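Local coordinates for agmatine N-acetyltransferase (Drosophila melanogaster, PDB 7CIW), which transfers the acetyl group of acetyl-CoA to agmatine and, as a member of the AANAT subfamily, probably also acylates arylalkylamines such as dopamine and serotonin, at residues 14-19 with 56-61; 68-73 with 134-139; 83-88 with 109-114; 180-185 with 210-215. The protein carries 1 engineered substitution. One frame throughout, in Å; residues are numbered along the deposited sequence.

Interaction 1: residues 14-19 with 56-61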
# COMPACT_ATOMS: atom_id res chain seq x y z
N VAL A 14 9.75 -11.53 -1.97
CA VAL A 14 8.82 -12.56 -1.52
C VAL A 14 8.60 -13.55 -2.65
O VAL A 14 8.23 -13.17 -3.77
CB VAL A 14 7.49 -11.94 -1.07
CG1 VAL A 14 6.52 -13.02 -0.59
CG2 VAL A 14 7.72 -10.90 0.01
N ASP A 15 8.82 -14.83 -2.37
CA ASP A 15 8.70 -15.85 -3.39
C ASP A 15 7.32 -16.49 -3.37
O ASP A 15 6.70 -16.63 -2.31
CB ASP A 15 9.78 -16.92 -3.22
CG ASP A 15 9.75 -17.94 -4.34
OD1 ASP A 15 9.61 -19.15 -4.04
OD2 ASP A 15 9.86 -17.52 -5.51
N VAL A 16 6.84 -16.86 -4.55
CA VAL A 16 5.57 -17.56 -4.67
C VAL A 16 5.73 -18.92 -4.00
O VAL A 16 6.38 -19.82 -4.54
CB VAL A 16 5.13 -17.67 -6.14
CG1 VAL A 16 4.57 -16.33 -6.62
CG2 VAL A 16 6.31 -18.09 -7.02
N GLY A 17 5.17 -19.07 -2.80
CA GLY A 17 5.45 -20.23 -1.97
C GLY A 17 6.21 -19.84 -0.73
O GLY A 17 7.19 -20.50 -0.34
N GLU A 18 5.77 -18.76 -0.09
CA GLU A 18 6.40 -18.17 1.09
C GLU A 18 5.47 -17.06 1.54
O GLU A 18 5.81 -16.22 2.39
CB GLU A 18 7.81 -17.67 0.75
CG GLU A 18 8.59 -17.03 1.89
CD GLU A 18 9.15 -15.69 1.50
OE1 GLU A 18 9.07 -14.73 2.30
OE2 GLU A 18 9.68 -15.60 0.37
N THR A 19 4.26 -17.07 0.99
CA THR A 19 3.30 -16.02 1.29
C THR A 19 2.77 -16.11 2.71
O THR A 19 2.25 -15.11 3.22
CB THR A 19 2.14 -16.06 0.30
OG1 THR A 19 1.51 -17.34 0.34
CG2 THR A 19 2.64 -15.79 -1.12
N ASN A 56 -0.27 -9.92 -5.50
CA ASN A 56 0.83 -9.18 -6.08
C ASN A 56 2.15 -9.92 -6.01
O ASN A 56 3.10 -9.52 -6.69
CB ASN A 56 0.97 -7.82 -5.38
CG ASN A 56 -0.21 -6.95 -5.61
OD1 ASN A 56 -0.39 -6.39 -6.69
ND2 ASN A 56 -1.07 -6.85 -4.60
N VAL A 57 2.24 -10.98 -5.21
CA VAL A 57 3.50 -11.71 -5.07
C VAL A 57 4.01 -12.24 -6.40
O VAL A 57 5.22 -12.14 -6.66
CB VAL A 57 3.37 -12.79 -3.99
CG1 VAL A 57 4.62 -13.68 -3.96
CG2 VAL A 57 3.14 -12.13 -2.63
N PRO A 58 3.18 -12.77 -7.31
CA PRO A 58 3.74 -13.31 -8.57
C PRO A 58 4.42 -12.27 -9.45
O PRO A 58 5.18 -12.65 -10.34
CB PRO A 58 2.52 -13.92 -9.27
CG PRO A 58 1.58 -14.24 -8.15
CD PRO A 58 1.74 -13.08 -7.20
N PHE A 59 4.15 -10.98 -9.23
CA PHE A 59 4.79 -9.94 -10.01
C PHE A 59 6.24 -9.71 -9.64
O PHE A 59 6.93 -8.97 -10.35
CB PHE A 59 4.04 -8.61 -9.85
CG PHE A 59 2.63 -8.65 -10.33
CD1 PHE A 59 2.33 -9.11 -11.60
CD2 PHE A 59 1.60 -8.22 -9.51
CE1 PHE A 59 1.02 -9.13 -12.05
CE2 PHE A 59 0.29 -8.26 -9.95
CZ PHE A 59 0.00 -8.71 -11.22
N GLY A 60 6.73 -10.31 -8.56
CA GLY A 60 8.10 -10.04 -8.15
C GLY A 60 8.29 -8.64 -7.61
O GLY A 60 9.42 -8.13 -7.60
N THR A 61 7.22 -8.01 -7.15
CA THR A 61 7.24 -6.62 -6.73
C THR A 61 6.94 -6.49 -5.24
O THR A 61 6.58 -5.41 -4.77
CB THR A 61 6.24 -5.81 -7.55
OG1 THR A 61 5.01 -6.55 -7.63
CG2 THR A 61 6.78 -5.59 -8.95
O HOH W 1 7.01 -10.64 -5.00
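Val57 pushes its two methyls into the bend formed by residues 14-19, where Val14, Val16 and Thr19 receive them. With CG1 anti to the backbone N (chi1 173°) and CG2 anti to the carbonyl carbon, both methyls of Val57 lie close to Val14 CG1, the nearer being Val57 CG1 at 3.9 Å, and Val57 CG2 also reaches Thr19 CG2 at 4.0 Å. The Val14 and Val57 side chains cross at about a right angle. Both are buried, backed by Leu22 of helix 19-30 and Cys62 of strand 62-67, each of which touches the two valines. Between their backbones a water lies 3.1 Å from Val14 O and 2.9 Å from Val57 O.

The solvent side belongs to Val16 and Pro58, both exposed yet still in close touch. Val16 slides past Val57 in the opposite direction, its CG1 3.8 Å from Val57 CG1, and the same methyl rests 3.7 Å from Pro58 CA.

The bend has its own clasp: Asp15 N donates almost straight to Glu18 OE2 (3.0 Å), meeting the oxygen from above the carboxylate plane. Since Glu18 occupies the N-cap position, the clasp holds the turn that leads from strand 10-13 into helix 19-30, an opening strand-to-helix connection of the kind found in the GNAT fold, here packed against the entry to strand 62-67.

Interaction 2: residues 68-73 with 134-139. With COA (coenzyme A), chain B.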
# COMPACT_ATOMS: atom_id res chain seq x y z
N GLU A 68 17.36 -12.56 11.25
CA GLU A 68 17.35 -13.91 11.83
C GLU A 68 16.21 -14.76 11.28
O GLU A 68 15.58 -15.53 12.01
CB GLU A 68 17.29 -13.85 13.36
CG GLU A 68 18.37 -13.00 14.00
CD GLU A 68 18.60 -13.36 15.45
OE1 GLU A 68 19.60 -12.89 16.03
OE2 GLU A 68 17.79 -14.13 16.01
N GLY A 69 15.93 -14.62 9.99
CA GLY A 69 14.86 -15.35 9.36
C GLY A 69 13.47 -14.80 9.61
O GLY A 69 12.51 -15.32 9.03
N ARG A 70 13.33 -13.77 10.43
CA ARG A 70 12.04 -13.20 10.79
C ARG A 70 11.79 -11.95 9.95
O ARG A 70 12.68 -11.10 9.81
CB ARG A 70 12.00 -12.86 12.28
CG ARG A 70 10.79 -12.10 12.76
CD ARG A 70 10.74 -12.08 14.29
NE ARG A 70 10.55 -10.73 14.83
CZ ARG A 70 9.80 -10.45 15.89
NH1 ARG A 70 9.16 -11.43 16.53
NH2 ARG A 70 9.69 -9.20 16.32
N ILE A 71 10.59 -11.83 9.40
CA ILE A 71 10.23 -10.63 8.66
C ILE A 71 9.98 -9.49 9.65
O ILE A 71 9.19 -9.63 10.58
CB ILE A 71 8.99 -10.87 7.77
CG1 ILE A 71 9.31 -11.92 6.71
CG2 ILE A 71 8.52 -9.55 7.14
CD1 ILE A 71 8.07 -12.48 6.02
N VAL A 72 10.67 -8.37 9.44
CA VAL A 72 10.51 -7.19 10.28
C VAL A 72 9.96 -6.00 9.51
O VAL A 72 9.65 -4.97 10.13
CB VAL A 72 11.83 -6.82 10.98
CG1 VAL A 72 12.21 -7.90 11.98
CG2 VAL A 72 12.96 -6.63 9.98
N ALA A 73 9.80 -6.12 8.20
CA ALA A 73 9.20 -5.06 7.40
C ALA A 73 8.79 -5.67 6.06
O ALA A 73 9.37 -6.66 5.62
CB ALA A 73 10.16 -3.88 7.20
N ASP A 134 7.82 -3.51 11.62
CA ASP A 134 7.70 -3.93 13.01
C ASP A 134 7.95 -2.74 13.93
O ASP A 134 8.94 -2.02 13.75
CB ASP A 134 8.73 -5.05 13.28
CG ASP A 134 8.60 -5.70 14.66
OD1 ASP A 134 8.46 -5.00 15.68
OD2 ASP A 134 8.69 -6.94 14.71
N PRO A 135 7.07 -2.49 14.91
CA PRO A 135 7.27 -1.33 15.80
C PRO A 135 8.64 -1.28 16.44
O PRO A 135 9.17 -0.19 16.65
CB PRO A 135 6.16 -1.53 16.84
CG PRO A 135 5.11 -2.30 16.12
CD PRO A 135 5.85 -3.24 15.23
N GLN A 136 9.25 -2.44 16.71
CA GLN A 136 10.58 -2.45 17.31
C GLN A 136 11.67 -1.99 16.36
O GLN A 136 12.78 -1.70 16.81
CB GLN A 136 10.90 -3.86 17.80
CG GLN A 136 10.17 -4.23 19.07
CD GLN A 136 10.70 -5.50 19.69
OE1 GLN A 136 10.86 -6.52 19.01
NE2 GLN A 136 10.98 -5.46 20.99
N LEU A 137 11.39 -1.92 15.06
CA LEU A 137 12.37 -1.48 14.08
C LEU A 137 11.98 -0.15 13.43
O LEU A 137 12.61 0.25 12.44
CB LEU A 137 12.56 -2.55 13.00
CG LEU A 137 13.43 -3.79 13.23
CD1 LEU A 137 14.87 -3.40 13.53
CD2 LEU A 137 12.87 -4.69 14.32
N ARG A 138 10.97 0.54 13.94
CA ARG A 138 10.54 1.79 13.33
C ARG A 138 11.52 2.91 13.66
O ARG A 138 12.17 2.91 14.71
CB ARG A 138 9.12 2.15 13.77
CG ARG A 138 8.07 1.25 13.12
CD ARG A 138 6.65 1.58 13.53
NE ARG A 138 5.74 0.53 13.06
CZ ARG A 138 4.51 0.34 13.53
NH1 ARG A 138 4.02 1.13 14.47
NH2 ARG A 138 3.77 -0.65 13.04
N GLY A 139 11.63 3.86 12.74
CA GLY A 139 12.57 4.95 12.91
C GLY A 139 13.97 4.64 12.43
O GLY A 139 14.90 5.40 12.73
N1A COA B . 3.74 5.68 15.10
C2A COA B . 4.45 6.63 15.77
N3A COA B . 5.64 7.10 15.26
C4A COA B . 6.11 6.63 14.10
C5A COA B . 5.41 5.69 13.44
C6A COA B . 4.22 5.23 13.95
N6A COA B . 3.12 4.23 13.61
N7A COA B . 6.06 5.36 12.30
C8A COA B . 7.18 6.09 12.24
N9A COA B . 7.21 6.87 13.33
C1B COA B . 8.08 7.76 13.83
C2B COA B . 9.41 6.99 14.05
O2B COA B . 9.43 6.26 15.34
C3B COA B . 10.38 7.91 13.91
O3B COA B . 10.51 8.83 15.03
P3B COA B . 11.55 8.61 16.30
O7A COA B . 12.79 7.85 15.84
O8A COA B . 11.89 9.96 16.94
O9A COA B . 10.78 7.77 17.31
C4B COA B . 9.83 8.88 12.72
O4B COA B . 8.51 8.80 12.73
C5B COA B . 10.41 8.51 11.38
O5B COA B . 10.39 7.09 11.27
P1A COA B . 10.47 6.34 9.78
O1A COA B . 10.20 7.29 8.61
O2A COA B . 11.80 5.61 9.66
O3A COA B . 9.22 5.27 9.81
P2A COA B . 9.28 3.68 9.44
O4A COA B . 10.08 2.93 10.46
O5A COA B . 9.78 3.50 8.02
O6A COA B . 7.69 3.29 9.59
CBP COA B . 5.60 3.00 8.63
CCP COA B . 6.76 3.95 8.78
CDP COA B . 6.07 1.81 7.72
CEP COA B . 4.42 3.73 7.96
CAP COA B . 5.17 2.55 10.02
OAP COA B . 4.63 3.65 10.71
C9P COA B . 4.10 1.43 10.01
O9P COA B . 4.36 0.29 9.79
N8P COA B . 2.74 1.80 10.34
C7P COA B . 1.66 0.79 10.42
C6P COA B . 1.09 0.31 9.02
C5P COA B . 0.80 1.56 8.22
O5P COA B . 0.09 2.44 8.64
N4P COA B . 1.45 1.63 6.88
C3P COA B . 1.34 2.76 5.98
C2P COA B . -0.07 2.96 5.42
S1P COA B . 0.23 4.27 4.19
O HOH W 2 9.28 -8.69 18.97
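Asp134 reaches from the loop after strand 125-133 to the start of strand 70-80, where it meets Val72 and Arg70. Its CB lies 3.3 Å from Val72 O, the same oxygen that takes a 2.8 Å hydrogen bond from Asp134 N. CG stands anti to the backbone N (chi1 -173°), 4.0 Å from Arg70 NH2, and the carboxylate oxygens divide the work. OD1 turns back to accept from Gln136 N at 2.9 Å, an Asx turn that starts the short 3-10 segment 135-137; OD2 forms a salt bridge with Arg70 NH2, also at 2.9 Å, the two flat groups inclined at 32°. A water links this NH2 to Gln136 OE1, across a gap too long for a direct bond.

The turn opens the pyrophosphate-binding loop of the GNAT fold, which passes from the central strand 125-133 into helix 142-156. There Gly139 N donates to O4A of coenzyme A at 2.9 Å. The Arg138 guanidinium has Pro135 CG over the centre of one face and the cofactor's C9P toward the rim of the other, while its NH1 forms a salt bridge with Glu33. Next along the turn, Leu137 crosses Val72 obliquely, and its CD2 packs 4.0 Å from Val72 CG1.

Interaction 3: residues 83-88 with 109-114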
# COMPACT_ATOMS: atom_id res chain seq x y z
N HIS A 83 -6.86 1.55 -17.17
CA HIS A 83 -8.13 0.90 -16.87
C HIS A 83 -8.36 0.73 -15.37
O HIS A 83 -9.47 0.38 -14.97
CB HIS A 83 -8.19 -0.47 -17.57
CG HIS A 83 -9.54 -1.10 -17.55
ND1 HIS A 83 -9.82 -2.24 -16.83
CD2 HIS A 83 -10.70 -0.76 -18.18
CE1 HIS A 83 -11.09 -2.57 -17.00
NE2 HIS A 83 -11.64 -1.69 -17.81
N GLU A 84 -7.36 1.00 -14.54
CA GLU A 84 -7.52 0.76 -13.11
C GLU A 84 -8.68 1.52 -12.46
O GLU A 84 -9.32 0.95 -11.57
CB GLU A 84 -6.20 1.05 -12.38
CG GLU A 84 -6.17 0.58 -10.92
CD GLU A 84 -6.25 -0.94 -10.76
OE1 GLU A 84 -6.28 -1.68 -11.77
OE2 GLU A 84 -6.25 -1.41 -9.60
N PRO A 85 -9.01 2.76 -12.85
CA PRO A 85 -10.20 3.38 -12.23
C PRO A 85 -11.47 2.57 -12.45
O PRO A 85 -12.27 2.40 -11.52
CB PRO A 85 -10.26 4.76 -12.90
CG PRO A 85 -8.81 5.05 -13.22
CD PRO A 85 -8.26 3.73 -13.67
N GLU A 86 -11.67 2.05 -13.66
CA GLU A 86 -12.85 1.24 -13.93
C GLU A 86 -12.78 -0.09 -13.21
O GLU A 86 -13.78 -0.56 -12.64
CB GLU A 86 -12.99 1.03 -15.44
CG GLU A 86 -13.36 2.30 -16.21
CD GLU A 86 -12.28 3.39 -16.19
OE1 GLU A 86 -11.06 3.07 -16.17
OE2 GLU A 86 -12.66 4.58 -16.18
N HIS A 87 -11.61 -0.72 -13.22
CA HIS A 87 -11.43 -2.00 -12.54
C HIS A 87 -11.70 -1.87 -11.04
O HIS A 87 -12.43 -2.69 -10.46
CB HIS A 87 -10.00 -2.51 -12.78
CG HIS A 87 -9.68 -3.77 -12.06
ND1 HIS A 87 -8.49 -3.97 -11.40
CD2 HIS A 87 -10.40 -4.90 -11.88
CE1 HIS A 87 -8.48 -5.17 -10.85
NE2 HIS A 87 -9.63 -5.76 -11.12
N MET A 88 -11.13 -0.86 -10.39
CA MET A 88 -11.34 -0.73 -8.95
C MET A 88 -12.78 -0.40 -8.63
O MET A 88 -13.28 -0.81 -7.57
CB MET A 88 -10.41 0.32 -8.36
CG MET A 88 -8.98 -0.14 -8.28
SD MET A 88 -8.06 0.59 -6.92
CE MET A 88 -9.12 0.18 -5.54
N ALA A 109 -12.40 5.49 -4.92
CA ALA A 109 -12.59 6.93 -5.05
C ALA A 109 -11.26 7.63 -5.29
O ALA A 109 -11.17 8.54 -6.13
CB ALA A 109 -13.28 7.50 -3.81
N VAL A 110 -10.20 7.20 -4.59
CA VAL A 110 -8.89 7.81 -4.76
C VAL A 110 -8.30 7.49 -6.13
O VAL A 110 -7.69 8.35 -6.78
CB VAL A 110 -7.96 7.35 -3.62
CG1 VAL A 110 -6.55 7.81 -3.87
CG2 VAL A 110 -8.50 7.86 -2.27
N GLU A 111 -8.46 6.25 -6.60
CA GLU A 111 -7.93 5.89 -7.91
C GLU A 111 -8.61 6.68 -9.01
O GLU A 111 -7.95 7.14 -9.96
CB GLU A 111 -8.09 4.38 -8.14
CG GLU A 111 -7.73 3.92 -9.55
CD GLU A 111 -6.23 3.94 -9.80
OE1 GLU A 111 -5.48 3.65 -8.84
OE2 GLU A 111 -5.81 4.28 -10.93
N THR A 112 -9.92 6.89 -8.90
CA THR A 112 -10.63 7.69 -9.89
C THR A 112 -10.14 9.13 -9.87
O THR A 112 -9.97 9.75 -10.93
CB THR A 112 -12.13 7.65 -9.62
OG1 THR A 112 -12.62 6.33 -9.89
CG2 THR A 112 -12.86 8.66 -10.49
N ALA A 113 -9.88 9.67 -8.68
CA ALA A 113 -9.44 11.06 -8.57
C ALA A 113 -8.01 11.24 -9.05
O ALA A 113 -7.67 12.29 -9.61
CB ALA A 113 -9.58 11.54 -7.13
N THR A 114 -7.14 10.24 -8.84
CA THR A 114 -5.74 10.43 -9.21
C THR A 114 -5.49 10.08 -10.68
O THR A 114 -4.82 10.84 -11.39
CB THR A 114 -4.83 9.59 -8.31
OG1 THR A 114 -5.25 8.22 -8.31
CG2 THR A 114 -4.88 10.12 -6.89
O HOH W 3 -11.78 3.63 -9.25
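Glu111 leaves its helix with CG anti to the backbone N (chi1 173°), which sets CG against Pro85, and the bend at chi2 (73°) turns CD toward Glu84. Glu111 CG lies 3.7 Å from Pro85 CA, and Glu111 CD comes within 3.5 Å of Glu84 CG. The two glutamate side chains cross with their carboxylate planes perpendicular, and the Glu84 methylenes lie against the Glu111 carboxylate. Their charged ends stay close without touching, each with a partner of its own: Glu111 OE1 forms a salt bridge with Lys80, and Glu84 OE1 accepts from His87 ND1 at 3.2 Å, partners that would be expected to ease any repulsion between the acids. Glu111 OE2 lies beside the proline ring, 3.7 Å from Pro85 CD, while Met88 SD touches the base of the side chain, 4.0 Å from Glu111 CB.

Beside the exposed Thr112, one water joins the helices, donating to Pro85 O at 2.6 Å and lying 2.9 Å from Thr112 OG1.

The axes of segments 84-88 and 109-114 run nearly antiparallel (162°), 8.6 Å apart at closest; through them the start of helix 84-95 packs on the end of helix 99-114, whose Val110 and Thr114 lie on strand 208-215 and also touch strand 181-187.

Interaction 4: residues 180-185 with 210-215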
# COMPACT_ATOMS: atom_id res chain seq x y z
N TYR A 180 8.95 12.18 -3.12
CA TYR A 180 7.69 12.03 -3.83
C TYR A 180 6.92 13.34 -3.80
O TYR A 180 7.15 14.20 -2.94
CB TYR A 180 6.83 10.94 -3.19
CG TYR A 180 7.22 9.50 -3.45
CD1 TYR A 180 8.49 9.02 -3.15
CD2 TYR A 180 6.28 8.60 -3.94
CE1 TYR A 180 8.82 7.69 -3.37
CE2 TYR A 180 6.60 7.26 -4.15
CZ TYR A 180 7.87 6.83 -3.86
OH TYR A 180 8.19 5.50 -4.08
N GLN A 181 5.99 13.49 -4.73
CA GLN A 181 5.14 14.68 -4.80
C GLN A 181 3.69 14.33 -4.51
O GLN A 181 3.16 13.33 -5.02
CB GLN A 181 5.23 15.36 -6.17
CG GLN A 181 6.60 15.96 -6.47
CD GLN A 181 7.35 15.15 -7.50
OE1 GLN A 181 6.90 14.99 -8.63
NE2 GLN A 181 8.52 14.63 -7.11
N LEU A 182 3.03 15.17 -3.72
CA LEU A 182 1.62 14.99 -3.39
C LEU A 182 0.74 15.32 -4.59
O LEU A 182 0.93 16.36 -5.23
CB LEU A 182 1.26 15.90 -2.23
CG LEU A 182 -0.20 15.94 -1.80
CD1 LEU A 182 -0.59 14.61 -1.17
CD2 LEU A 182 -0.39 17.10 -0.81
N ILE A 183 -0.25 14.47 -4.88
CA ILE A 183 -1.13 14.75 -6.01
C ILE A 183 -2.61 14.75 -5.64
O ILE A 183 -3.44 15.18 -6.45
CB ILE A 183 -0.90 13.77 -7.18
CG1 ILE A 183 -1.23 12.33 -6.78
CG2 ILE A 183 0.52 13.88 -7.73
CD1 ILE A 183 -1.49 11.44 -7.98
N ASN A 184 -2.96 14.29 -4.43
CA ASN A 184 -4.37 14.21 -4.05
C ASN A 184 -4.51 14.05 -2.54
O ASN A 184 -3.75 13.31 -1.92
CB ASN A 184 -5.08 13.03 -4.73
CG ASN A 184 -6.60 13.16 -4.68
OD1 ASN A 184 -7.18 13.99 -5.37
ND2 ASN A 184 -7.25 12.31 -3.88
N THR A 185 -5.53 14.70 -1.98
CA THR A 185 -5.88 14.57 -0.58
C THR A 185 -7.38 14.34 -0.47
O THR A 185 -8.17 15.08 -1.05
CB THR A 185 -5.49 15.83 0.22
OG1 THR A 185 -4.09 16.10 0.04
CG2 THR A 185 -5.79 15.66 1.69
N GLN A 210 -3.45 10.67 1.51
CA GLN A 210 -2.65 11.55 0.67
C GLN A 210 -1.92 10.69 -0.35
O GLN A 210 -1.08 9.86 0.03
CB GLN A 210 -1.66 12.34 1.50
CG GLN A 210 -2.31 13.24 2.53
CD GLN A 210 -1.28 13.93 3.36
OE1 GLN A 210 -0.79 14.99 2.99
NE2 GLN A 210 -0.92 13.32 4.49
N THR A 211 -2.22 10.89 -1.63
CA THR A 211 -1.59 10.10 -2.68
C THR A 211 -0.36 10.81 -3.21
O THR A 211 -0.43 11.99 -3.58
CB THR A 211 -2.58 9.83 -3.81
OG1 THR A 211 -3.69 9.10 -3.27
CG2 THR A 211 -1.94 8.99 -4.91
N PHE A 212 0.76 10.09 -3.25
CA PHE A 212 2.03 10.61 -3.72
C PHE A 212 2.52 9.79 -4.92
O PHE A 212 2.21 8.60 -5.03
CB PHE A 212 3.10 10.55 -2.63
CG PHE A 212 2.89 11.51 -1.50
CD1 PHE A 212 2.02 11.23 -0.45
CD2 PHE A 212 3.63 12.68 -1.44
CE1 PHE A 212 1.87 12.11 0.60
CE2 PHE A 212 3.48 13.57 -0.40
CZ PHE A 212 2.60 13.29 0.63
N VAL A 213 3.29 10.44 -5.79
CA VAL A 213 3.93 9.76 -6.91
C VAL A 213 5.41 10.12 -6.94
O VAL A 213 5.85 11.16 -6.45
CB VAL A 213 3.29 10.09 -8.27
CG1 VAL A 213 1.81 9.76 -8.25
CG2 VAL A 213 3.50 11.56 -8.61
N LEU A 214 6.18 9.21 -7.55
CA LEU A 214 7.59 9.43 -7.83
C LEU A 214 7.83 9.16 -9.31
O LEU A 214 7.45 8.10 -9.81
CB LEU A 214 8.47 8.51 -6.99
CG LEU A 214 9.97 8.66 -7.24
CD1 LEU A 214 10.49 9.96 -6.60
CD2 LEU A 214 10.73 7.44 -6.72
N HIS A 215 8.44 10.11 -10.01
CA HIS A 215 8.74 9.92 -11.42
C HIS A 215 10.05 9.17 -11.57
O HIS A 215 11.07 9.56 -10.99
CB HIS A 215 8.80 11.27 -12.14
CG HIS A 215 7.50 12.02 -12.09
ND1 HIS A 215 6.56 11.92 -13.09
CD2 HIS A 215 6.98 12.83 -11.15
CE1 HIS A 215 5.51 12.66 -12.76
NE2 HIS A 215 5.74 13.22 -11.59
O HOH W 4 4.53 15.01 -10.00
O HOH W 5 9.36 12.57 -8.82
O HOH W 6 -5.81 10.56 -2.02
O HOH W 7 -2.60 16.99 2.36
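Ile183 N donates to Thr211 O at 2.8 Å, nearly along the C=O axis. The Ile183 side chain closes on the same carbonyl: its chi1 of 63° puts CG1 in the crowded position between the backbone N and the carbonyl carbon, and so lays CG1 3.3 Å from Thr211 O. Farther out, its CD1 packs 3.7 Å from Val213 CG1.

Thr211 N returns a bond to Asn184 O at 2.9 Å, so two consecutive residues, Ile183 and Asn184, stand opposite Thr211: a classic beta bulge in an otherwise regular antiparallel pair. As is characteristic of GNAT enzymes, the last strand in sequence, 208-215, is inserted between 161-166 and 181-187, leaving 181-187 at the sheet's edge. Thr211 OG1 is bound to Asp165 of the inner neighbour and takes a water that Asn184 ND2 also holds.

On the Leu182 face, Leu182 CD1 makes a CH-pi contact with the Phe212 ring, 4.1 Å from its centroid and displaced toward the rim. Leu214 CB sits more squarely over the Tyr180 ring, 3.5 Å from its centre. Near the C-terminal end of 210-215, the Gln181 amide and His215 ring are nearly coplanar; Gln181 OE1 lies at the ring edge, 3.3 Å from His215 CD2, and a water connects Gln181 OE1 to His215 NE2.

From the N terminus, the chain first closes at interaction 1, which brings the turn before helix 19-30 back against the entry to strand 62-67 after a largely helical, strand-free excursion. Interaction 2 then opens on strand 70-80 and closes at the coenzyme A loop beyond strand 125-133. Within that span lies interaction 3, pairing helices 84-95 and 99-114 on the opposite side of the molecule's centre, about 32 Å away between centres. Interaction 4 comes last, joining the two C-terminal strands; no loops cross. Interactions 2 and 4 share a sheet, whereas 3 and 4 touch directly: Thr114 CG2 packs 3.7 Å from Thr211 CG2, seating helix 99-114, with helix 84-95 on its flank, on the sheet.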